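Local coordinates for protein putative histidinol-phosphate aminotransferase (Erwinia carotovora atroseptica, PDB 3LY1) that binds pyridoxal 5'-phosphate and is probably a transaminase of the histidinol-phosphate aminotransferase type, at residues 215-219 with 220-224; 20-23 with 24-27; 208-211 with 212-215; 47-50 with 51-55. One frame throughout, in Å; residues are numbered along the deposited sequence.

Interaction 1 (215-219 with 220-224). With PLP (pyridoxal-5'-phosphate), chain E; EDO (1,2-ethanediol), chain H.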
loop_
_atom_site.group_PDB
_atom_site.type_symbol
_atom_site.label_atom_id
_atom_site.label_comp_id
_atom_site.label_asym_id
_atom_site.label_seq_id
_atom_site.Cartn_x
_atom_site.Cartn_y
_atom_site.Cartn_z
ATOM N N HIS A 215 -6.433 15.189 8.905
ATOM C CA HIS A 215 -6.633 14.095 9.847
ATOM C C HIS A 215 -5.327 13.660 10.513
ATOM O O HIS A 215 -5.340 12.806 11.374
ATOM C CB HIS A 215 -7.300 12.884 9.167
ATOM C CG HIS A 215 -8.753 13.088 8.823
ATOM N ND1 HIS A 215 -9.765 12.795 9.702
ATOM C CD2 HIS A 215 -9.352 13.542 7.695
ATOM C CE1 HIS A 215 -10.928 13.050 9.130
ATOM N NE2 HIS A 215 -10.705 13.508 7.914
ATOM N N ALA A 216 -4.195 14.205 10.092
ATOM C CA ALA A 216 -2.920 13.990 10.802
ATOM C C ALA A 216 -2.441 12.527 10.842
ATOM O O ALA A 216 -1.826 12.113 11.810
ATOM C CB ALA A 216 -3.002 14.573 12.250
HETATM N N MSE A 217 -2.660 11.772 9.770
HETATM C CA MSE A 217 -2.326 10.340 9.760
HETATM C C MSE A 217 -1.406 9.955 8.595
HETATM O O MSE A 217 -1.510 8.826 8.072
HETATM C CB MSE A 217 -3.617 9.516 9.682
HETATM C CG MSE A 217 -4.584 9.745 10.805
HETATM SE SE MSE A 217 -6.402 8.865 10.574
HETATM C CE MSE A 217 -5.816 7.449 9.763
ATOM N N ALA A 218 -0.481 10.846 8.228
ATOM C CA ALA A 218 0.453 10.583 7.134
ATOM C C ALA A 218 1.055 9.182 7.265
ATOM O O ALA A 218 1.038 8.455 6.329
ATOM C CB ALA A 218 1.579 11.663 7.057
ATOM N N GLY A 219 1.526 8.802 8.449
ATOM C CA GLY A 219 2.212 7.516 8.594
ATOM C C GLY A 219 1.297 6.311 8.661
ATOM O O GLY A 219 1.771 5.202 8.766
HETATM N N MSE A 220 -0.004 6.530 8.640
HETATM C CA MSE A 220 -0.976 5.455 8.676
HETATM C C MSE A 220 -1.389 4.968 7.278
HETATM O O MSE A 220 -1.951 3.878 7.145
HETATM C CB MSE A 220 -2.185 5.871 9.486
HETATM C CG MSE A 220 -1.910 6.064 10.932
HETATM SE SE MSE A 220 -1.952 4.351 11.970
HETATM C CE MSE A 220 -0.037 3.898 11.840
ATOM N N ARG A 221 -1.030 5.723 6.231
ATOM C CA ARG A 221 -1.242 5.310 4.849
ATOM C C ARG A 221 -2.710 4.952 4.519
ATOM O O ARG A 221 -3.034 3.803 4.195
ATOM C CB ARG A 221 -0.261 4.182 4.445
ATOM C CG ARG A 221 1.159 4.348 5.015
ATOM C CD ARG A 221 1.811 5.680 4.637
ATOM N NE ARG A 221 1.801 5.925 3.176
ATOM C CZ ARG A 221 1.321 7.019 2.590
ATOM N NH1 ARG A 221 0.847 8.012 3.321
ATOM N NH2 ARG A 221 1.350 7.139 1.263
ATOM N N VAL A 222 -3.583 5.950 4.596
ATOM C CA VAL A 222 -4.971 5.790 4.211
ATOM C C VAL A 222 -5.379 6.942 3.320
ATOM O O VAL A 222 -5.347 8.088 3.729
ATOM C CB VAL A 222 -5.937 5.703 5.449
ATOM C CG1 VAL A 222 -7.348 5.285 4.995
ATOM C CG2 VAL A 222 -5.403 4.747 6.558
ATOM N N GLY A 223 -5.752 6.633 2.083
ATOM C CA GLY A 223 -6.355 7.604 1.199
ATOM C C GLY A 223 -7.412 6.912 0.371
ATOM O O GLY A 223 -7.714 5.737 0.602
ATOM N N TYR A 224 -8.002 7.644 -0.576
ATOM C CA TYR A 224 -9.057 7.085 -1.404
ATOM C C TYR A 224 -9.284 7.920 -2.672
ATOM O O TYR A 224 -8.821 9.081 -2.771
ATOM C CB TYR A 224 -10.371 6.888 -0.624
ATOM C CG TYR A 224 -10.990 8.139 -0.059
ATOM C CD1 TYR A 224 -10.516 8.708 1.108
ATOM C CD2 TYR A 224 -12.062 8.759 -0.695
ATOM C CE1 TYR A 224 -11.093 9.843 1.648
ATOM C CE2 TYR A 224 -12.627 9.922 -0.179
ATOM C CZ TYR A 224 -12.160 10.451 1.000
ATOM O OH TYR A 224 -12.740 11.594 1.499
HETATM N N1 PLP E . -1.198 14.896 -3.156
HETATM C C2 PLP E . -0.535 16.033 -2.740
HETATM C C2A PLP E . -0.886 17.350 -3.384
HETATM C C3 PLP E . 0.455 15.909 -1.764
HETATM O O3 PLP E . 1.120 17.024 -1.368
HETATM C C4 PLP E . 0.757 14.639 -1.225
HETATM C C4A PLP E . 1.727 14.503 -0.080
HETATM O O4A PLP E . 2.804 15.056 -0.233
HETATM C C5 PLP E . 0.080 13.497 -1.670
HETATM C C6 PLP E . -0.891 13.662 -2.658
HETATM C C5A PLP E . 0.375 12.112 -1.137
HETATM O O4P PLP E . 0.121 11.943 0.270
HETATM P P PLP E . -0.340 10.535 0.863
HETATM O O1P PLP E . 0.219 9.384 0.087
HETATM O O2P PLP E . -1.840 10.636 0.788
HETATM O O3P PLP E . 0.181 10.621 2.288
HETATM C C1 EDO H . -11.676 12.029 4.528
HETATM O O1 EDO H . -11.493 13.053 3.556
HETATM C C2 EDO H . -13.132 12.036 4.961
HETATM O O2 EDO H . -13.288 13.052 5.944
HETATM O O HOH W 1 -2.521 8.506 5.492
#
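Met-217 and Met-220, both selenomethionines, meet through their CB atoms, 3.9 Å apart, on a tight 3-10 turn whose middle is Ala-218 and Gly-219. The turn is closed by Met-220 N, which donates to Met-217 O over 2.8 Å. The two side chains then part. The Met-217 chain runs straight through chi2 and kinks at SE (chi3 35°), which brings its CE to Met-220 CB and to 4.2 Å from Val-222 CG2. Met-220 bends at both chi2 and chi3, so its CE comes to lie near the carbonyl oxygen of Gly-219, a residue that meets the other half of the turn through backbone alone. Water 1 donates to Met-217 O and accepts from Val-222 N (2.9 Å), bridging the turn to the chain that follows it.

What the turn delivers is Arg-221. Its folded chain brings NH1 back to Ala-218 O, 3.0 Å away and in the guanidinium plane, which helps fix the rotation of the group. NH1 also donates to O3P of the cofactor, and Arg-221 NH2 reaches O1P of the same phosphate at 2.8 Å, almost straight at 176°. This fork across two phosphate oxygens should help neutralise the anion.

The turn lies in the loop between strand 205-210 and strand 223-226, antiparallel neighbours in the large-domain sheet. Helix 246-255 packs on Met-217, Met-220 and Val-222, while helix 50-63 touches Val-222 and Tyr-224.

Interaction 2 (20-23 with 24-27)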
loop_
_atom_site.group_PDB
_atom_site.type_symbol
_atom_site.label_atom_id
_atom_site.label_comp_id
_atom_site.label_asym_id
_atom_site.label_seq_id
_atom_site.Cartn_x
_atom_site.Cartn_y
_atom_site.Cartn_z
ATOM N N ARG A 20 10.407 20.111 12.357
ATOM C CA ARG A 20 10.257 19.432 11.075
ATOM C C ARG A 20 9.108 20.086 10.325
ATOM O O ARG A 20 7.953 19.814 10.608
ATOM C CB ARG A 20 9.983 17.942 11.335
ATOM C CG ARG A 20 11.225 17.178 11.849
ATOM C CD ARG A 20 10.900 15.804 12.436
ATOM N NE ARG A 20 10.436 14.837 11.424
ATOM C CZ ARG A 20 10.218 13.544 11.666
ATOM N NH1 ARG A 20 10.432 13.037 12.890
ATOM N NH2 ARG A 20 9.799 12.747 10.696
ATOM N N ILE A 21 9.433 20.989 9.397
ATOM C CA ILE A 21 8.396 21.731 8.672
ATOM C C ILE A 21 8.748 21.595 7.212
ATOM O O ILE A 21 8.812 22.567 6.430
ATOM C CB ILE A 21 8.241 23.212 9.155
ATOM C CG1 ILE A 21 9.600 23.919 9.251
ATOM C CG2 ILE A 21 7.463 23.268 10.513
ATOM C CD1 ILE A 21 9.514 25.391 9.705
ATOM N N ASN A 22 9.016 20.346 6.863
ATOM C CA ASN A 22 9.575 20.000 5.565
ATOM C C ASN A 22 8.662 19.184 4.641
ATOM O O ASN A 22 8.884 19.177 3.435
ATOM C CB ASN A 22 10.943 19.296 5.715
ATOM C CG ASN A 22 10.948 18.121 6.710
ATOM O OD1 ASN A 22 10.011 17.927 7.526
ATOM N ND2 ASN A 22 12.063 17.351 6.681
ATOM N N PHE A 23 7.671 18.493 5.199
ATOM C CA PHE A 23 6.883 17.520 4.420
ATOM C C PHE A 23 5.353 17.687 4.541
ATOM O O PHE A 23 4.593 16.741 4.271
ATOM C CB PHE A 23 7.285 16.083 4.817
ATOM C CG PHE A 23 8.722 15.720 4.487
ATOM C CD1 PHE A 23 9.268 15.974 3.210
ATOM C CD2 PHE A 23 9.524 15.093 5.435
ATOM C CE1 PHE A 23 10.595 15.608 2.917
ATOM C CE2 PHE A 23 10.842 14.746 5.161
ATOM C CZ PHE A 23 11.383 15.011 3.916
ATOM N N ASN A 24 4.893 18.882 4.907
ATOM C CA ASN A 24 3.470 19.197 5.060
ATOM C C ASN A 24 2.706 18.237 5.962
ATOM O O ASN A 24 1.492 18.006 5.787
ATOM C CB ASN A 24 2.753 19.293 3.693
ATOM C CG ASN A 24 3.338 20.355 2.765
ATOM O OD1 ASN A 24 3.161 20.295 1.499
ATOM N ND2 ASN A 24 4.029 21.316 3.344
ATOM N N GLU A 25 3.410 17.658 6.921
ATOM C CA GLU A 25 2.777 16.787 7.901
ATOM C C GLU A 25 2.054 17.679 8.883
ATOM O O GLU A 25 2.475 18.809 9.128
ATOM C CB GLU A 25 3.827 15.908 8.604
ATOM C CG GLU A 25 4.659 15.082 7.590
ATOM C CD GLU A 25 6.039 14.670 8.100
ATOM O OE1 GLU A 25 6.750 15.509 8.710
ATOM O OE2 GLU A 25 6.428 13.505 7.849
ATOM N N ASN A 26 0.966 17.180 9.463
ATOM C CA ASN A 26 0.240 17.892 10.492
ATOM C C ASN A 26 1.112 17.754 11.738
ATOM O O ASN A 26 1.552 16.631 12.015
ATOM C CB ASN A 26 -1.117 17.227 10.725
ATOM C CG ASN A 26 -2.072 18.072 11.540
ATOM O OD1 ASN A 26 -1.705 18.647 12.587
ATOM N ND2 ASN A 26 -3.325 18.115 11.100
ATOM N N PRO A 27 1.435 18.887 12.425
ATOM C CA PRO A 27 2.337 18.904 13.595
ATOM C C PRO A 27 1.637 18.474 14.880
ATOM O O PRO A 27 2.299 18.235 15.908
ATOM C CB PRO A 27 2.755 20.375 13.693
ATOM C CG PRO A 27 1.538 21.120 13.193
ATOM C CD PRO A 27 1.022 20.257 12.051
HETATM O O HOH W 2 9.253 15.409 8.943
HETATM O O HOH W 3 8.878 12.220 7.975
HETATM O O HOH W 4 5.370 19.706 9.886
HETATM O O HOH W 5 6.551 18.031 7.668
#
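In the plane of the Arg-20 guanidinium, at its edge, sit water 2 and water 3, and both lead on to the carboxylate of Glu-25. Phe-23, the other flat group, has Asn-22 CG 3.5 Å above one face, shifted toward the rim, and its ring also takes part in a cation-pi contact with Lys-50 of the second subunit. The segment is the loop after strand 19-20 in what is, by family, a fold-type I PLP-dependent aminotransferase.

Arg-20 and Glu-25 make no direct salt bridge: Arg-20 NH2 and Glu-25 OE2 are 4.5 Å apart, the oxygen well out of the guanidinium plane. Instead, NE hydrogen-bonds to water 2 and NH2 to water 3, which lies 2.8 Å from Glu-25 OE2. Water 2 is shared with Asn-22 OD1. The carboxylate has its stronger partners across the interface, where OE1 forms a salt bridge with Arg-47 of the second subunit and OE2 takes the N-H of Tyr-48 of that subunit.

Glu-25 reaches back over the chain with CG anti to its own carbonyl carbon (chi1 -56°), and its CD rests 3.8 Å from Phe-23 CB. Between them Asn-24 turns the other way, its side chain touching Tyr-182 and Asn-152 of the cofactor site. Water 5 takes the N-H of Phe-23 at 2.8 Å and lies 2.7 Å from Glu-25 OE1, while water 4 lies between the carbonyl oxygens of Arg-20 and Glu-25, 2.7 Å from Arg-20 O.

Interaction 3 (208-211 with 212-215). With PLP (pyridoxal-5'-phosphate), chain E; EDO (1,2-ethanediol), chain H.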
loop_
_atom_site.group_PDB
_atom_site.type_symbol
_atom_site.label_atom_id
_atom_site.label_comp_id
_atom_site.label_asym_id
_atom_site.label_seq_id
_atom_site.Cartn_x
_atom_site.Cartn_y
_atom_site.Cartn_z
ATOM N N LEU A 208 -9.152 12.697 -5.666
ATOM C CA LEU A 208 -8.249 12.007 -4.752
ATOM C C LEU A 208 -8.218 12.760 -3.445
ATOM O O LEU A 208 -8.080 14.017 -3.423
ATOM C CB LEU A 208 -6.859 11.932 -5.332
ATOM C CG LEU A 208 -6.680 11.121 -6.613
ATOM C CD1 LEU A 208 -5.284 11.268 -7.058
ATOM C CD2 LEU A 208 -7.117 9.607 -6.461
ATOM N N LYS A 209 -8.334 11.977 -2.372
ATOM C CA LYS A 209 -8.274 12.503 -1.023
ATOM C C LYS A 209 -7.432 11.598 -0.135
ATOM O O LYS A 209 -7.106 10.460 -0.496
ATOM C CB LYS A 209 -9.692 12.747 -0.454
ATOM C CG LYS A 209 -10.346 14.053 -1.027
ATOM C CD LYS A 209 -11.697 14.407 -0.411
ATOM C CE LYS A 209 -11.537 14.866 1.049
ATOM N NZ LYS A 209 -10.960 16.257 1.171
ATOM N N THR A 210 -7.016 12.135 1.008
ATOM C CA THR A 210 -6.083 11.447 1.903
ATOM C C THR A 210 -6.435 11.775 3.351
ATOM O O THR A 210 -7.005 12.811 3.599
ATOM C CB THR A 210 -4.628 11.841 1.623
ATOM O OG1 THR A 210 -3.746 11.055 2.448
ATOM C CG2 THR A 210 -4.407 13.328 1.855
ATOM N N PHE A 211 -6.094 10.878 4.280
ATOM C CA PHE A 211 -6.154 11.141 5.731
ATOM C C PHE A 211 -4.825 11.723 6.291
ATOM O O PHE A 211 -4.668 11.907 7.506
ATOM C CB PHE A 211 -6.521 9.858 6.467
ATOM C CG PHE A 211 -7.982 9.488 6.382
ATOM C CD1 PHE A 211 -8.517 8.815 5.280
ATOM C CD2 PHE A 211 -8.824 9.813 7.408
ATOM C CE1 PHE A 211 -9.877 8.484 5.244
ATOM C CE2 PHE A 211 -10.185 9.468 7.386
ATOM C CZ PHE A 211 -10.710 8.808 6.301
ATOM N N SER A 212 -3.864 11.971 5.412
ATOM C CA SER A 212 -2.502 12.311 5.797
ATOM C C SER A 212 -2.363 13.767 6.305
ATOM O O SER A 212 -1.350 14.082 6.891
ATOM C CB SER A 212 -1.542 12.102 4.631
ATOM O OG SER A 212 -1.338 10.746 4.331
ATOM N N LYS A 213 -3.351 14.632 6.076
ATOM C CA LYS A 213 -3.174 16.084 6.307
ATOM C C LYS A 213 -4.085 16.606 7.422
ATOM O O LYS A 213 -3.697 16.527 8.576
ATOM C CB LYS A 213 -3.290 16.866 5.002
ATOM C CG LYS A 213 -2.431 16.291 3.827
ATOM C CD LYS A 213 -0.927 16.321 4.057
ATOM C CE LYS A 213 -0.139 15.643 2.945
ATOM N NZ LYS A 213 1.342 15.693 3.180
ATOM N N ILE A 214 -5.300 17.051 7.137
ATOM C CA ILE A 214 -6.157 17.541 8.237
ATOM C C ILE A 214 -6.300 16.458 9.325
ATOM O O ILE A 214 -6.269 16.776 10.531
ATOM C CB ILE A 214 -7.555 18.044 7.757
ATOM C CG1 ILE A 214 -8.292 18.797 8.879
ATOM C CG2 ILE A 214 -8.407 16.930 7.259
ATOM C CD1 ILE A 214 -8.190 20.283 8.795
ATOM N N HIS A 215 -6.433 15.189 8.905
ATOM C CA HIS A 215 -6.633 14.095 9.847
ATOM C C HIS A 215 -5.327 13.660 10.513
ATOM O O HIS A 215 -5.340 12.806 11.374
ATOM C CB HIS A 215 -7.300 12.884 9.167
ATOM C CG HIS A 215 -8.753 13.088 8.823
ATOM N ND1 HIS A 215 -9.765 12.795 9.702
ATOM C CD2 HIS A 215 -9.352 13.542 7.695
ATOM C CE1 HIS A 215 -10.928 13.050 9.130
ATOM N NE2 HIS A 215 -10.705 13.508 7.914
HETATM N N1 PLP E . -1.198 14.896 -3.156
HETATM C C2 PLP E . -0.535 16.033 -2.740
HETATM C C2A PLP E . -0.886 17.350 -3.384
HETATM C C3 PLP E . 0.455 15.909 -1.764
HETATM O O3 PLP E . 1.120 17.024 -1.368
HETATM C C4 PLP E . 0.757 14.639 -1.225
HETATM C C4A PLP E . 1.727 14.503 -0.080
HETATM O O4A PLP E . 2.804 15.056 -0.233
HETATM C C5 PLP E . 0.080 13.497 -1.670
HETATM C C6 PLP E . -0.891 13.662 -2.658
HETATM C C5A PLP E . 0.375 12.112 -1.137
HETATM O O4P PLP E . 0.121 11.943 0.270
HETATM P P PLP E . -0.340 10.535 0.863
HETATM O O1P PLP E . 0.219 9.384 0.087
HETATM O O2P PLP E . -1.840 10.636 0.788
HETATM O O3P PLP E . 0.181 10.621 2.288
HETATM C C1 EDO H . -11.676 12.029 4.528
HETATM O O1 EDO H . -11.493 13.053 3.556
HETATM C C2 EDO H . -13.132 12.036 4.961
HETATM O O2 EDO H . -13.288 13.052 5.944
HETATM O O HOH W 6 -6.219 14.599 5.620
#
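Thr-210 OG1 does two jobs at once: it accepts the N-H of Ser-212 at 3.1 Å, which makes an ST turn, and it donates to O2P of the cofactor at 2.6 Å. Having the hydroxyl anti to the backbone N (chi1 -175°) lets it serve both partners. Ser-212, whose N-H closes the turn, also donates OG to O3P over 2.5 Å, so neighbouring hydroxyls hold two oxygens of one phosphate.

Past the turn, Lys-213 brushes Thr-210 CG2 with its CG and then extends toward the cofactor aldehyde. Lys-213 NZ stops 3.5 Å from C4A, so no Schiff base is modelled, although this is probably the lysine that forms it, as in relatives; Tyr-48 OH of the second subunit is hydrogen-bonded to NZ.

On the far side, Phe-211 CD2 stands over one face of the His-215 ring, 3.6 Å from its CG, with the ring planes at 49°. His-215 ND1 is hydrogen-bonded to Ser-255 OG. Water 6 ties Thr-210 O to Lys-213 N.

The turn leaves the end of strand 205-210, with helix 76-88 against Thr-210 and helix 259-283 against Ile-214 and His-215.

Interaction 4 (47-50 with 51-55). With PLP (pyridoxal-5'-phosphate), chain M.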
loop_
_atom_site.group_PDB
_atom_site.type_symbol
_atom_site.label_atom_id
_atom_site.label_comp_id
_atom_site.label_asym_id
_atom_site.label_seq_id
_atom_site.Cartn_x
_atom_site.Cartn_y
_atom_site.Cartn_z
ATOM N N ARG A 47 -4.740 -10.584 11.791
ATOM C CA ARG A 47 -5.757 -10.842 10.774
ATOM C C ARG A 47 -5.876 -9.649 9.836
ATOM O O ARG A 47 -5.530 -8.542 10.172
ATOM C CB ARG A 47 -7.079 -11.224 11.445
ATOM C CG ARG A 47 -6.934 -12.555 12.145
ATOM C CD ARG A 47 -8.202 -13.171 12.563
ATOM N NE ARG A 47 -7.996 -14.231 13.556
ATOM C CZ ARG A 47 -7.675 -15.494 13.287
ATOM N NH1 ARG A 47 -7.501 -15.915 12.033
ATOM N NH2 ARG A 47 -7.523 -16.350 14.285
ATOM N N TYR A 48 -6.325 -9.920 8.619
ATOM C CA TYR A 48 -6.638 -8.899 7.651
ATOM C C TYR A 48 -7.894 -8.175 8.078
ATOM O O TYR A 48 -8.849 -8.802 8.606
ATOM C CB TYR A 48 -6.869 -9.523 6.267
ATOM C CG TYR A 48 -5.667 -10.248 5.678
ATOM C CD1 TYR A 48 -4.624 -9.534 5.118
ATOM C CD2 TYR A 48 -5.566 -11.653 5.684
ATOM C CE1 TYR A 48 -3.548 -10.156 4.614
ATOM C CE2 TYR A 48 -4.453 -12.289 5.148
ATOM C CZ TYR A 48 -3.453 -11.542 4.610
ATOM O OH TYR A 48 -2.314 -12.134 4.071
ATOM N N ALA A 49 -7.900 -6.858 7.844
ATOM C CA ALA A 49 -9.003 -5.990 8.235
ATOM C C ALA A 49 -10.126 -5.995 7.198
ATOM O O ALA A 49 -10.640 -4.921 6.845
ATOM C CB ALA A 49 -8.499 -4.539 8.462
ATOM N N LYS A 50 -10.568 -7.178 6.783
ATOM C CA LYS A 50 -11.531 -7.313 5.678
ATOM C C LYS A 50 -12.880 -6.619 5.882
ATOM O O LYS A 50 -13.247 -5.741 5.086
ATOM C CB LYS A 50 -11.737 -8.792 5.345
ATOM C CG LYS A 50 -10.526 -9.356 4.593
ATOM C CD LYS A 50 -10.594 -10.872 4.460
ATOM C CE LYS A 50 -9.422 -11.490 3.653
ATOM N NZ LYS A 50 -9.613 -11.329 2.207
ATOM N N ASN A 51 -13.606 -6.963 6.944
ATOM C CA ASN A 51 -14.886 -6.306 7.171
ATOM C C ASN A 51 -14.789 -4.810 7.507
ATOM O O ASN A 51 -15.654 -4.011 7.125
ATOM C CB ASN A 51 -15.667 -7.000 8.274
ATOM C CG ASN A 51 -17.084 -6.505 8.342
ATOM O OD1 ASN A 51 -17.875 -6.726 7.414
ATOM N ND2 ASN A 51 -17.399 -5.779 9.393
ATOM N N GLU A 52 -13.720 -4.441 8.203
ATOM C CA GLU A 52 -13.489 -3.058 8.616
ATOM C C GLU A 52 -13.247 -2.180 7.391
ATOM O O GLU A 52 -13.681 -1.028 7.360
ATOM C CB GLU A 52 -12.298 -2.992 9.592
ATOM C CG GLU A 52 -12.551 -3.657 10.988
ATOM C CD GLU A 52 -12.438 -5.205 11.020
ATOM O OE1 GLU A 52 -11.971 -5.832 10.057
ATOM O OE2 GLU A 52 -12.831 -5.811 12.050
ATOM N N ILE A 53 -12.541 -2.730 6.403
ATOM C CA ILE A 53 -12.306 -2.050 5.112
ATOM C C ILE A 53 -13.617 -1.826 4.360
ATOM O O ILE A 53 -13.830 -0.768 3.768
ATOM C CB ILE A 53 -11.295 -2.802 4.290
ATOM C CG1 ILE A 53 -9.895 -2.541 4.882
ATOM C CG2 ILE A 53 -11.375 -2.440 2.752
ATOM C CD1 ILE A 53 -8.786 -3.523 4.395
ATOM N N LEU A 54 -14.497 -2.819 4.384
ATOM C CA LEU A 54 -15.844 -2.653 3.825
ATOM C C LEU A 54 -16.582 -1.517 4.534
ATOM O O LEU A 54 -17.157 -0.649 3.881
ATOM C CB LEU A 54 -16.641 -3.985 3.845
ATOM C CG LEU A 54 -16.159 -5.115 2.917
ATOM C CD1 LEU A 54 -17.004 -6.382 3.112
ATOM C CD2 LEU A 54 -16.228 -4.718 1.457
HETATM N N MSE A 55 -16.542 -1.482 5.866
HETATM C CA MSE A 55 -17.206 -0.429 6.606
HETATM C C MSE A 55 -16.661 0.981 6.301
HETATM O O MSE A 55 -17.440 1.951 6.180
HETATM C CB MSE A 55 -17.111 -0.701 8.115
HETATM C CG MSE A 55 -17.700 -2.036 8.553
HETATM SE SE MSE A 55 -19.621 -2.216 8.294
HETATM C CE MSE A 55 -19.667 -3.455 6.782
HETATM N N1 PLP M . 1.431 -15.073 -1.576
HETATM C C2 PLP M . 0.763 -16.184 -1.154
HETATM C C2A PLP M . 1.240 -17.533 -1.592
HETATM C C3 PLP M . -0.325 -16.017 -0.320
HETATM O O3 PLP M . -0.994 -17.106 0.120
HETATM C C4 PLP M . -0.745 -14.731 0.084
HETATM C C4A PLP M . -2.087 -14.607 0.738
HETATM O O4A PLP M . -2.025 -14.356 1.944
HETATM C C5 PLP M . -0.065 -13.610 -0.367
HETATM C C6 PLP M . 1.030 -13.819 -1.200
HETATM C C5A PLP M . -0.422 -12.170 -0.040
HETATM O O4P PLP M . -0.163 -11.860 1.340
HETATM P P PLP M . 0.225 -10.418 1.850
HETATM O O1P PLP M . -0.214 -9.267 0.953
HETATM O O2P PLP M . 1.690 -10.488 2.122
HETATM O O3P PLP M . -0.414 -10.268 3.209
HETATM O O HOH W 7 -10.887 -8.563 10.494
#
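Glu-52, two residues into the helix beyond Lys-50 and Asn-51, curls back over Ala-49, the N-cap residue: a bend at chi2 (79°) carries its OE1 over the backbone there, 3.5 Å from Ala-49 CA and 4.0 Å from Ala-49 CB. From there OE1 takes a hydrogen bond from water 7, which also donates to Tyr-48 O. A carboxylate in the first turn is probably favoured by the positive end of the helix.

Ile-53 carries the first regular helical bond, N to Ala-49 O at 2.9 Å. Its side chain flanks the same carbonyl, Ile-53 CG1 3.2 Å from Ala-49 O, and CD1 goes on to meet Ala-49 CB at 4.2 Å. Leu-54 repeats the pattern one residue later with a longer bond, N to Lys-50 O at 3.3 Å, and leans its CG on that oxygen. The N-H of Met-55, a selenomethionine, is hydrogen-bonded to Asn-51 O and continues the helix.

Ala-49 is also the centre of an inverse gamma turn, and Tyr-48 just before it reaches to the second subunit, where its OH donates to O3P of the PLP bound there at 2.8 Å. This contact forms the start of helix 50-63, and helix 246-255 packs against it through Phe-246 and Val-249, which touch Ala-49, Glu-52 and Ile-53.

How the interactions relate
Interactions 1 and 3 are one continuous piece of phosphate cup: their centres are 6 Å apart, they share His-215, and Val-222 O lies 2.9 Å from Phe-211 N, a probable hydrogen bond. Interaction 2 abuts both, its Asn-24 side chain about 5 Å from the cofactor, with Asn-26 ND2 3.0 Å from Lys-213 O and Ala-216 CB 3.6 Å from Asn-26 CB. Interaction 4 stands apart within its own chain, its centre about 30 Å from that of interaction 2 and about 20 Å from that of interaction 3. Across the dimer the relation changes: residues 47-50 of each subunit meet residues 20-25 and the cofactor site of the other, so each active site is completed by both chains.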